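Local coordinates for protein Niban 2 (Homo sapiens, PDB 7CTP) that may suppress apoptosis and may promote melanoma cell invasion in vitro, and carries a PH domain within the largely helical part of the protein described here, at residues A[19-24]-A[240-244]; A[26-30]-A[214-219]; A[32-37]-A[528-534]; A[503-507]-A[536-540]. All blocks are in the same frame, centred on the assembly; numbering follows the deposited sequence.

Contact 1 (A[19-24]-A[240-244])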
# COMPACT_ATOMS: atom_id res chain seq x y z
N LYS A 19 -5.29 22.88 14.97
CA LYS A 19 -4.30 22.71 13.91
C LYS A 19 -4.68 21.56 12.99
O LYS A 19 -4.52 21.66 11.77
CB LYS A 19 -2.91 22.48 14.50
CG LYS A 19 -2.39 23.66 15.32
CD LYS A 19 -1.07 23.31 16.02
CE LYS A 19 -0.57 24.46 16.89
NZ LYS A 19 0.53 25.22 16.23
N THR A 20 -5.17 20.45 13.56
CA THR A 20 -5.63 19.32 12.76
C THR A 20 -6.77 19.74 11.85
O THR A 20 -6.81 19.36 10.66
CB THR A 20 -6.07 18.18 13.69
OG1 THR A 20 -4.93 17.78 14.48
CG2 THR A 20 -6.61 16.98 12.89
N GLY A 21 -7.71 20.52 12.37
CA GLY A 21 -8.86 20.93 11.57
C GLY A 21 -8.45 21.79 10.39
O GLY A 21 -9.03 21.68 9.30
N LYS A 22 -7.45 22.64 10.58
CA LYS A 22 -6.98 23.48 9.48
C LYS A 22 -6.31 22.63 8.39
O LYS A 22 -6.51 22.89 7.20
CB LYS A 22 -6.03 24.55 10.01
CG LYS A 22 -6.76 25.50 10.95
CD LYS A 22 -5.87 26.60 11.50
CE LYS A 22 -6.65 27.44 12.51
NZ LYS A 22 -5.78 28.45 13.19
N ILE A 23 -5.54 21.62 8.79
CA ILE A 23 -4.95 20.70 7.82
C ILE A 23 -6.03 19.94 7.07
O ILE A 23 -5.97 19.78 5.85
CB ILE A 23 -3.97 19.73 8.51
CG1 ILE A 23 -2.73 20.46 8.98
CG2 ILE A 23 -3.59 18.58 7.56
CD1 ILE A 23 -1.96 19.69 10.04
N LEU A 24 -7.03 19.43 7.80
CA LEU A 24 -8.06 18.65 7.13
C LEU A 24 -8.85 19.51 6.15
O LEU A 24 -9.19 19.04 5.05
CB LEU A 24 -8.99 18.01 8.15
CG LEU A 24 -8.29 16.95 8.99
CD1 LEU A 24 -9.16 16.62 10.21
CD2 LEU A 24 -8.01 15.69 8.18
N VAL A 240 -1.44 14.36 8.90
CA VAL A 240 -1.50 15.32 10.00
C VAL A 240 -0.31 15.15 10.93
O VAL A 240 0.33 16.14 11.31
CB VAL A 240 -2.83 15.19 10.76
CG1 VAL A 240 -2.83 16.07 12.01
CG2 VAL A 240 -4.00 15.57 9.86
N MET A 241 -0.02 13.91 11.35
CA MET A 241 1.09 13.69 12.28
C MET A 241 2.42 14.14 11.68
O MET A 241 3.27 14.69 12.39
CB MET A 241 1.18 12.23 12.70
CG MET A 241 -0.01 11.72 13.52
SD MET A 241 -0.28 12.61 15.07
CE MET A 241 1.18 12.13 16.01
N GLU A 242 2.63 13.88 10.39
CA GLU A 242 3.87 14.33 9.75
C GLU A 242 4.02 15.84 9.86
O GLU A 242 5.11 16.35 10.14
CB GLU A 242 3.89 13.89 8.29
CG GLU A 242 5.04 14.47 7.47
CD GLU A 242 4.97 14.10 5.99
OE1 GLU A 242 3.89 14.25 5.36
OE2 GLU A 242 6.00 13.64 5.46
N GLU A 243 2.92 16.56 9.69
CA GLU A 243 2.99 18.01 9.69
C GLU A 243 3.11 18.57 11.11
O GLU A 243 3.89 19.50 11.35
CB GLU A 243 1.76 18.58 8.98
CG GLU A 243 1.82 20.07 8.74
CD GLU A 243 0.84 20.55 7.69
OE1 GLU A 243 0.54 19.79 6.74
OE2 GLU A 243 0.38 21.70 7.82
N LEU A 244 2.35 18.01 12.05
CA LEU A 244 2.29 18.58 13.40
C LEU A 244 3.36 18.05 14.34
O LEU A 244 3.68 18.73 15.32
CB LEU A 244 0.92 18.31 14.02
CG LEU A 244 -0.27 18.96 13.34
CD1 LEU A 244 -1.50 18.90 14.24
CD2 LEU A 244 0.06 20.41 12.98

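Contact 2 (A[26-30]-A[214-219])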
# COMPACT_ATOMS: atom_id res chain seq x y z
N GLU A 26 -7.77 22.12 4.42
CA GLU A 26 -6.96 22.32 3.22
C GLU A 26 -6.90 21.04 2.39
O GLU A 26 -7.06 21.09 1.16
CB GLU A 26 -5.56 22.81 3.58
CG GLU A 26 -4.81 23.35 2.35
CD GLU A 26 -3.36 23.72 2.63
OE1 GLU A 26 -2.59 23.84 1.65
OE2 GLU A 26 -3.01 23.89 3.82
N PHE A 27 -6.68 19.89 3.04
CA PHE A 27 -6.69 18.63 2.30
C PHE A 27 -8.02 18.41 1.58
O PHE A 27 -8.06 17.97 0.43
CB PHE A 27 -6.43 17.43 3.20
CG PHE A 27 -6.71 16.12 2.49
CD1 PHE A 27 -5.78 15.62 1.60
CD2 PHE A 27 -7.94 15.48 2.61
CE1 PHE A 27 -6.04 14.45 0.89
CE2 PHE A 27 -8.21 14.32 1.91
CZ PHE A 27 -7.26 13.81 1.04
N LEU A 28 -9.13 18.64 2.28
CA LEU A 28 -10.42 18.30 1.70
C LEU A 28 -10.76 19.20 0.51
O LEU A 28 -11.52 18.78 -0.38
CB LEU A 28 -11.51 18.37 2.78
CG LEU A 28 -11.32 17.23 3.79
CD1 LEU A 28 -12.17 17.48 5.06
CD2 LEU A 28 -11.62 15.88 3.17
N GLN A 29 -10.20 20.41 0.46
CA GLN A 29 -10.34 21.24 -0.74
C GLN A 29 -9.63 20.60 -1.93
O GLN A 29 -10.18 20.55 -3.03
CB GLN A 29 -9.79 22.65 -0.49
CG GLN A 29 -10.56 23.43 0.57
CD GLN A 29 -9.92 24.78 0.89
OE1 GLN A 29 -8.71 24.87 1.14
NE2 GLN A 29 -10.73 25.82 0.88
N PHE A 30 -8.41 20.08 -1.71
CA PHE A 30 -7.75 19.31 -2.77
C PHE A 30 -8.57 18.09 -3.17
O PHE A 30 -8.67 17.75 -4.35
CB PHE A 30 -6.35 18.86 -2.32
CG PHE A 30 -5.31 19.95 -2.35
CD1 PHE A 30 -4.75 20.35 -3.55
CD2 PHE A 30 -4.88 20.55 -1.18
CE1 PHE A 30 -3.77 21.35 -3.58
CE2 PHE A 30 -3.91 21.55 -1.20
CZ PHE A 30 -3.36 21.94 -2.40
N MET A 214 -1.08 16.06 -4.11
CA MET A 214 -1.15 17.50 -4.39
C MET A 214 -1.03 18.34 -3.14
O MET A 214 -0.43 19.41 -3.16
CB MET A 214 -2.45 17.86 -5.13
CG MET A 214 -2.78 17.06 -6.36
SD MET A 214 -1.67 17.38 -7.74
CE MET A 214 -1.00 18.98 -7.34
N TYR A 215 -1.65 17.88 -2.04
CA TYR A 215 -1.47 18.57 -0.77
C TYR A 215 -0.00 18.58 -0.36
O TYR A 215 0.54 19.63 0.01
CB TYR A 215 -2.33 17.94 0.32
CG TYR A 215 -2.12 18.59 1.68
CD1 TYR A 215 -1.08 18.20 2.52
CD2 TYR A 215 -2.93 19.63 2.11
CE1 TYR A 215 -0.86 18.80 3.73
CE2 TYR A 215 -2.72 20.24 3.34
CZ TYR A 215 -1.68 19.83 4.14
OH TYR A 215 -1.45 20.43 5.36
N ARG A 216 0.65 17.42 -0.41
CA ARG A 216 2.06 17.35 -0.02
C ARG A 216 2.92 18.22 -0.93
O ARG A 216 3.83 18.92 -0.45
CB ARG A 216 2.52 15.89 -0.01
CG ARG A 216 1.93 15.12 1.19
CD ARG A 216 2.51 13.72 1.42
NE ARG A 216 3.74 13.71 2.21
CZ ARG A 216 4.93 13.43 1.69
NH1 ARG A 216 6.02 13.43 2.45
NH2 ARG A 216 5.02 13.14 0.40
N GLN A 217 2.63 18.24 -2.24
CA GLN A 217 3.36 19.11 -3.16
C GLN A 217 3.19 20.58 -2.78
O GLN A 217 4.12 21.37 -2.95
CB GLN A 217 2.88 18.87 -4.59
CG GLN A 217 3.50 17.65 -5.24
CD GLN A 217 2.95 17.36 -6.62
OE1 GLN A 217 3.04 16.24 -7.10
NE2 GLN A 217 2.36 18.37 -7.26
N SER A 218 2.02 20.96 -2.27
CA SER A 218 1.79 22.34 -1.87
C SER A 218 2.60 22.71 -0.63
O SER A 218 2.79 23.91 -0.36
CB SER A 218 0.30 22.58 -1.63
OG SER A 218 -0.07 22.23 -0.30
N LYS A 219 3.09 21.72 0.11
CA LYS A 219 4.01 21.91 1.23
C LYS A 219 5.45 21.64 0.82
O LYS A 219 6.31 21.43 1.69
CB LYS A 219 3.60 21.01 2.39
CG LYS A 219 2.12 21.11 2.74
CD LYS A 219 1.76 22.52 3.18
CE LYS A 219 0.27 22.61 3.54
NZ LYS A 219 -0.20 24.01 3.71

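Contact 3 (A[32-37]-A[528-534])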
# COMPACT_ATOMS: atom_id res chain seq x y z
N GLU A 32 -11.97 17.49 -2.89
CA GLU A 32 -13.16 17.83 -3.66
C GLU A 32 -12.80 18.28 -5.07
O GLU A 32 -13.50 17.95 -6.03
CB GLU A 32 -13.98 18.91 -2.94
CG GLU A 32 -14.67 18.40 -1.68
CD GLU A 32 -15.72 19.37 -1.12
OE1 GLU A 32 -16.62 19.78 -1.89
OE2 GLU A 32 -15.64 19.69 0.08
N ASP A 33 -11.69 19.01 -5.22
CA ASP A 33 -11.23 19.39 -6.56
C ASP A 33 -10.85 18.16 -7.37
O ASP A 33 -11.21 18.05 -8.55
CB ASP A 33 -10.05 20.35 -6.47
CG ASP A 33 -10.47 21.78 -6.17
OD1 ASP A 33 -11.68 22.08 -6.24
OD2 ASP A 33 -9.58 22.60 -5.87
N GLN A 34 -10.14 17.21 -6.75
CA GLN A 34 -9.69 16.02 -7.48
C GLN A 34 -10.85 15.10 -7.85
O GLN A 34 -10.75 14.37 -8.83
CB GLN A 34 -8.68 15.22 -6.65
CG GLN A 34 -7.25 15.78 -6.61
CD GLN A 34 -6.66 16.06 -7.99
OE1 GLN A 34 -6.62 15.18 -8.85
NE2 GLN A 34 -6.23 17.30 -8.20
N TYR A 35 -11.93 15.10 -7.06
CA TYR A 35 -12.93 14.05 -7.20
C TYR A 35 -13.54 14.05 -8.60
O TYR A 35 -13.64 13.00 -9.25
CB TYR A 35 -14.03 14.22 -6.16
CG TYR A 35 -14.86 12.96 -6.01
CD1 TYR A 35 -14.45 11.94 -5.16
CD2 TYR A 35 -16.01 12.76 -6.77
CE1 TYR A 35 -15.19 10.77 -5.03
CE2 TYR A 35 -16.75 11.60 -6.65
CZ TYR A 35 -16.34 10.62 -5.78
OH TYR A 35 -17.08 9.46 -5.67
N GLY A 36 -13.92 15.23 -9.10
CA GLY A 36 -14.54 15.27 -10.41
C GLY A 36 -13.58 14.95 -11.54
O GLY A 36 -13.99 14.47 -12.60
N VAL A 37 -12.29 15.23 -11.34
CA VAL A 37 -11.29 14.88 -12.34
C VAL A 37 -11.14 13.37 -12.41
O VAL A 37 -11.12 12.78 -13.49
CB VAL A 37 -9.95 15.57 -12.02
CG1 VAL A 37 -8.85 15.08 -12.98
CG2 VAL A 37 -10.08 17.10 -12.07
N ARG A 528 -15.05 21.42 -12.45
CA ARG A 528 -14.96 20.23 -11.62
C ARG A 528 -14.25 19.09 -12.33
O ARG A 528 -13.83 18.12 -11.68
CB ARG A 528 -16.34 19.74 -11.18
CG ARG A 528 -17.08 20.65 -10.20
CD ARG A 528 -16.27 20.94 -8.93
NE ARG A 528 -15.98 19.78 -8.08
CZ ARG A 528 -16.77 19.35 -7.09
NH1 ARG A 528 -17.92 19.96 -6.84
NH2 ARG A 528 -16.40 18.30 -6.35
N PHE A 529 -14.10 19.17 -13.66
CA PHE A 529 -13.54 18.07 -14.43
C PHE A 529 -12.18 18.38 -15.03
O PHE A 529 -11.52 17.47 -15.52
CB PHE A 529 -14.49 17.67 -15.57
CG PHE A 529 -15.91 17.61 -15.13
CD1 PHE A 529 -16.27 16.80 -14.06
CD2 PHE A 529 -16.86 18.40 -15.74
CE1 PHE A 529 -17.59 16.76 -13.62
CE2 PHE A 529 -18.19 18.36 -15.31
CZ PHE A 529 -18.55 17.55 -14.25
N ILE A 530 -11.78 19.65 -15.00
CA ILE A 530 -10.52 20.11 -15.59
C ILE A 530 -9.83 20.99 -14.57
O ILE A 530 -10.39 21.99 -14.11
CB ILE A 530 -10.75 20.90 -16.90
CG1 ILE A 530 -11.52 20.04 -17.91
CG2 ILE A 530 -9.41 21.39 -17.46
CD1 ILE A 530 -11.88 20.78 -19.18
N LEU A 531 -8.59 20.63 -14.22
CA LEU A 531 -7.76 21.41 -13.31
C LEU A 531 -6.47 21.81 -14.00
O LEU A 531 -5.85 20.98 -14.67
CB LEU A 531 -7.43 20.61 -12.04
CG LEU A 531 -8.60 20.36 -11.09
CD1 LEU A 531 -8.23 19.35 -10.01
CD2 LEU A 531 -9.03 21.67 -10.46
N VAL A 532 -6.07 23.07 -13.84
CA VAL A 532 -4.80 23.53 -14.41
C VAL A 532 -3.67 22.61 -13.97
O VAL A 532 -2.85 22.14 -14.78
CB VAL A 532 -4.51 24.98 -14.01
CG1 VAL A 532 -3.07 25.34 -14.36
CG2 VAL A 532 -5.48 25.94 -14.68
N GLU A 533 -3.62 22.31 -12.68
CA GLU A 533 -2.51 21.52 -12.15
C GLU A 533 -2.47 20.12 -12.75
O GLU A 533 -1.41 19.64 -13.15
CB GLU A 533 -2.61 21.45 -10.64
CG GLU A 533 -1.39 20.83 -10.02
CD GLU A 533 -0.19 21.75 -9.95
OE1 GLU A 533 -0.39 22.99 -9.88
OE2 GLU A 533 0.95 21.24 -9.93
N ASN A 534 -3.62 19.44 -12.81
CA ASN A 534 -3.66 18.08 -13.36
C ASN A 534 -3.31 18.07 -14.84
O ASN A 534 -2.65 17.14 -15.32
CB ASN A 534 -5.04 17.47 -13.16
CG ASN A 534 -5.32 17.10 -11.72
OD1 ASN A 534 -5.20 17.94 -10.83
ND2 ASN A 534 -5.68 15.84 -11.49
O HOH W 1 -14.02 18.11 -8.84

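Contact 4 (A[503-507]-A[536-540])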
# COMPACT_ATOMS: atom_id res chain seq x y z
N LEU A 503 10.75 15.80 -11.89
CA LEU A 503 10.58 16.84 -12.89
C LEU A 503 9.75 17.99 -12.36
O LEU A 503 10.06 19.17 -12.59
CB LEU A 503 9.92 16.26 -14.14
CG LEU A 503 10.76 15.33 -15.00
CD1 LEU A 503 9.84 14.63 -15.97
CD2 LEU A 503 11.84 16.12 -15.73
N LEU A 504 8.65 17.68 -11.66
CA LEU A 504 7.79 18.73 -11.15
C LEU A 504 8.55 19.63 -10.18
O LEU A 504 8.39 20.85 -10.20
CB LEU A 504 6.56 18.12 -10.49
CG LEU A 504 5.59 17.43 -11.46
CD1 LEU A 504 4.43 16.83 -10.69
CD2 LEU A 504 5.09 18.41 -12.53
N LYS A 505 9.40 19.03 -9.34
CA LYS A 505 10.19 19.83 -8.41
C LYS A 505 11.18 20.72 -9.15
O LYS A 505 11.30 21.91 -8.84
CB LYS A 505 10.91 18.93 -7.42
CG LYS A 505 11.66 19.73 -6.37
CD LYS A 505 12.58 18.86 -5.54
CE LYS A 505 11.95 18.55 -4.19
NZ LYS A 505 12.51 17.31 -3.59
N LYS A 506 11.88 20.17 -10.14
CA LYS A 506 12.82 20.97 -10.92
C LYS A 506 12.11 22.10 -11.66
O LYS A 506 12.63 23.22 -11.78
CB LYS A 506 13.58 20.09 -11.91
CG LYS A 506 14.52 19.07 -11.26
CD LYS A 506 15.66 19.75 -10.51
CE LYS A 506 16.55 18.70 -9.82
NZ LYS A 506 17.42 19.32 -8.78
N LEU A 507 10.90 21.83 -12.17
CA LEU A 507 10.15 22.82 -12.93
C LEU A 507 9.38 23.80 -12.06
O LEU A 507 8.86 24.79 -12.58
CB LEU A 507 9.19 22.13 -13.91
CG LEU A 507 9.84 21.31 -15.04
CD1 LEU A 507 8.82 20.44 -15.76
CD2 LEU A 507 10.55 22.23 -16.03
N TYR A 536 -1.42 20.30 -16.42
CA TYR A 536 0.02 20.53 -16.44
C TYR A 536 0.79 19.25 -16.12
O TYR A 536 1.76 18.91 -16.81
CB TYR A 536 0.35 21.64 -15.44
CG TYR A 536 1.81 21.70 -15.02
CD1 TYR A 536 2.80 22.08 -15.92
CD2 TYR A 536 2.19 21.42 -13.71
CE1 TYR A 536 4.13 22.16 -15.54
CE2 TYR A 536 3.52 21.50 -13.31
CZ TYR A 536 4.48 21.87 -14.23
OH TYR A 536 5.80 21.95 -13.84
N GLU A 537 0.37 18.52 -15.09
CA GLU A 537 1.08 17.29 -14.74
C GLU A 537 0.97 16.25 -15.85
O GLU A 537 1.90 15.47 -16.07
CB GLU A 537 0.57 16.74 -13.41
CG GLU A 537 0.90 17.65 -12.24
CD GLU A 537 0.62 17.02 -10.89
OE1 GLU A 537 0.23 15.83 -10.85
OE2 GLU A 537 0.80 17.72 -9.87
N GLU A 538 -0.16 16.22 -16.57
CA GLU A 538 -0.29 15.31 -17.71
C GLU A 538 0.65 15.73 -18.84
O GLU A 538 1.20 14.87 -19.54
CB GLU A 538 -1.73 15.28 -18.22
CG GLU A 538 -2.72 14.59 -17.28
CD GLU A 538 -4.15 14.59 -17.82
OE1 GLU A 538 -5.10 14.61 -17.00
OE2 GLU A 538 -4.32 14.59 -19.05
N VAL A 539 0.84 17.04 -19.04
CA VAL A 539 1.80 17.51 -20.04
C VAL A 539 3.21 17.04 -19.68
O VAL A 539 3.95 16.53 -20.53
CB VAL A 539 1.73 19.04 -20.17
CG1 VAL A 539 2.97 19.58 -20.91
CG2 VAL A 539 0.46 19.45 -20.90
N VAL A 540 3.57 17.16 -18.41
CA VAL A 540 4.89 16.71 -17.96
C VAL A 540 5.02 15.20 -18.12
O VAL A 540 6.07 14.69 -18.56
CB VAL A 540 5.14 17.14 -16.51
CG1 VAL A 540 6.45 16.54 -16.00
CG2 VAL A 540 5.16 18.66 -16.41
O HOH W 2 6.20 22.05 -11.24

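Contact 1 (A[19-24]-A[240-244])
Two helical segments, 19-24 of helix 10-48 and 240-244 of helix 232-252, cross with their local axes 10.5 Å apart at closest and their N-to-C directions 121° apart. The backbones come nearest at T20 and V240, whose CA atoms lie 6.4 Å apart. I23 points at the second helix and fills the space between V240 and L244, one turn apart: its CG2 meets V240 CG2 at 3.8 Å and its CD1 meets L244 CD2 at 3.6 Å. L24 adds a looser touch, CD2 to V240 CG2 at 4.3 Å. The hydroxyl T20 OG1 rests 3.6 Å from L244 CD1, its own hydrogen bond going back to the carbonyl of I16. At the margin, K19 lays CB 3.9 Å from L244 CD1 and its ammonium group (NZ) forms a salt bridge with E247, while E243 passes I23 CG1 with OE2 at 3.5 Å and hydrogen-bonds to the Y215 hydroxyl through OE1. V278 of helix 260-337 covers both T20 and V240. The contact is thus a buried aliphatic helix-helix interface: shape and hydrophobic burial join the helices here, and the polar ends find partners outside the two segments.

Contact 2 (A[26-30]-A[214-219])
Helix 10-48 packs across the end of helix 204-218 in this helix-helix crossing of segments 26-30 and 214-219, bordered by L236 and L239 of helix 232-252; the local axes are 10.0 Å apart and their directions differ by 126°. F27 and Y215 mark the closest backbone approach, CA to CA 6.1 Å. F30, with chi1 m, reaches across and lays one ring face over the backbone of the second helix; Y215 CA sits 4.0 Å from the ring centroid, 18° off the normal, a CH-pi contact. The same ring touches M214 CB through CD1 at 3.7 Å and S218 CB through CZ at 3.8 Å. Y215 takes chi1 t: its CD2 lies 3.9 Å from F30 CD2, its CE2 3.6 Å from E26 CD, and its hydroxyl hydrogen-bonds to E243. For F27, also t, the backbone N lies 3.9 Å from Y215 CD2, Y215 CB sits at the ring edge, and the ring meets that of F208 and touches A211. S218 uses chi1 p to fold its hydroxyl back on its own helix, OG donating to Y215 O at 2.7 Å. The t,t side chain of E26 is extended, whereas K219 bends at chi1 and chi2 (m,m) before straightening. Their ends form a salt bridge, with K219 NZ 2.8 Å from E26 OE2 and a weak second bond from NZ to E26 OE1 at 3.2 Å.

Contact 3 (A[32-37]-A[528-534])
In the α-helical part of the protein, this loop-to-helix packing sets the start of helix 532-555, near the end of the chain, against residues 32-37 of helix 10-48, near its beginning; L531 takes the N-cap position. R528 opens the contact: its side chain curls back through three m torsions, so that NH2 donates to E32 O at 2.9 Å. A bridging water accepts from G36 N (2.9 Å) and R528 NE (2.7 Å) and lies 2.8 Å from both D33 O and R528 O. The carbonyl R528 O also sits 3.2 Å from G36 CA in a CA-H...O contact; a side chain at G36 would collide with this oxygen, so glycine permits the close approach. F529 CA lies 4.4 Å from V37 CA, and the F529 side chain points away and touches I304 of helix 260-337, with CD1 still 3.6 Å from G36 O. I530 also points away and touches S314. L531 turns back in, its CD1 3.6 Å from V37 CG2 and 3.4 Å from Q34 NE2. Within the first turn of the new helix, N534 pairs its carboxamide with that of Q34: N534 ND2 donates to Q34 OE1 and Q34 NE2 to N534 OD1, each at 2.9 Å.

Contact 4 (A[503-507]-A[536-540])
Apolar contacts dominate where residues 503-507, near the end of helix 464-511, meet residues 536-540 in the first turns of helix 532-555. V540 points at three leucines: its CG1 lies 3.9 Å from L503 CD1, and its CG2 lies 3.9 Å from L504 CD2 and 4.1 Å from L507 CD1. L504, with the largest covered area of the contact (79 Å²), also places CD2 3.6 Å from Y536 CE2 and CD1 3.8 Å from E537 CD. Y536 OH packs in van der Waals contact 3.4 Å from L507 CB. Helix 260-337 flanks the site, C333 and V334 touching L503 and I322 touching Y536. The polar link between the segments is a water that donates to L504 O at 2.7 Å and is hydrogen-bonded to Y536 OH at 2.6 Å. E537 gives its carboxylate to helix 204-218, forming a salt bridge with R213 and a hydrogen bond with Q217. The local axes stay 11.3 Å apart and the directions differ by 112°, spacing that leaves room for leucine, valine and tyrosine side chains between the backbones. The arrangement is a steeply crossed helix-helix packing between helices consecutive in the chain and joined by the long connection 512-531, in the α-helical part of the protein.

How the contacts relate
Helix 10-48 runs through contacts 1, 2 and 3 in turn, meeting helix 232-252, helix 204-218 and the start of helix 532-555. Neighbouring centres lie 11 Å (1 and 2), 13 Å (2 and 3) and 16 Å (3 and 4) apart, while contacts 1 and 4 are 26 Å apart. In sequence, contact 2 nests inside contact 1, and contact 3 spans nearly the whole chain, crossing the others. A salt bridge from E242 to R216 helps make contacts 1 and 2 continuous, and M214 packs on E533 between contacts 2 and 3. Helix 10-48, the long helix near the start of the chain, thus brings helices 204-218 and 232-252 together with helix 532-555 near the end of this chain, which contact 4 joins to helix 464-511.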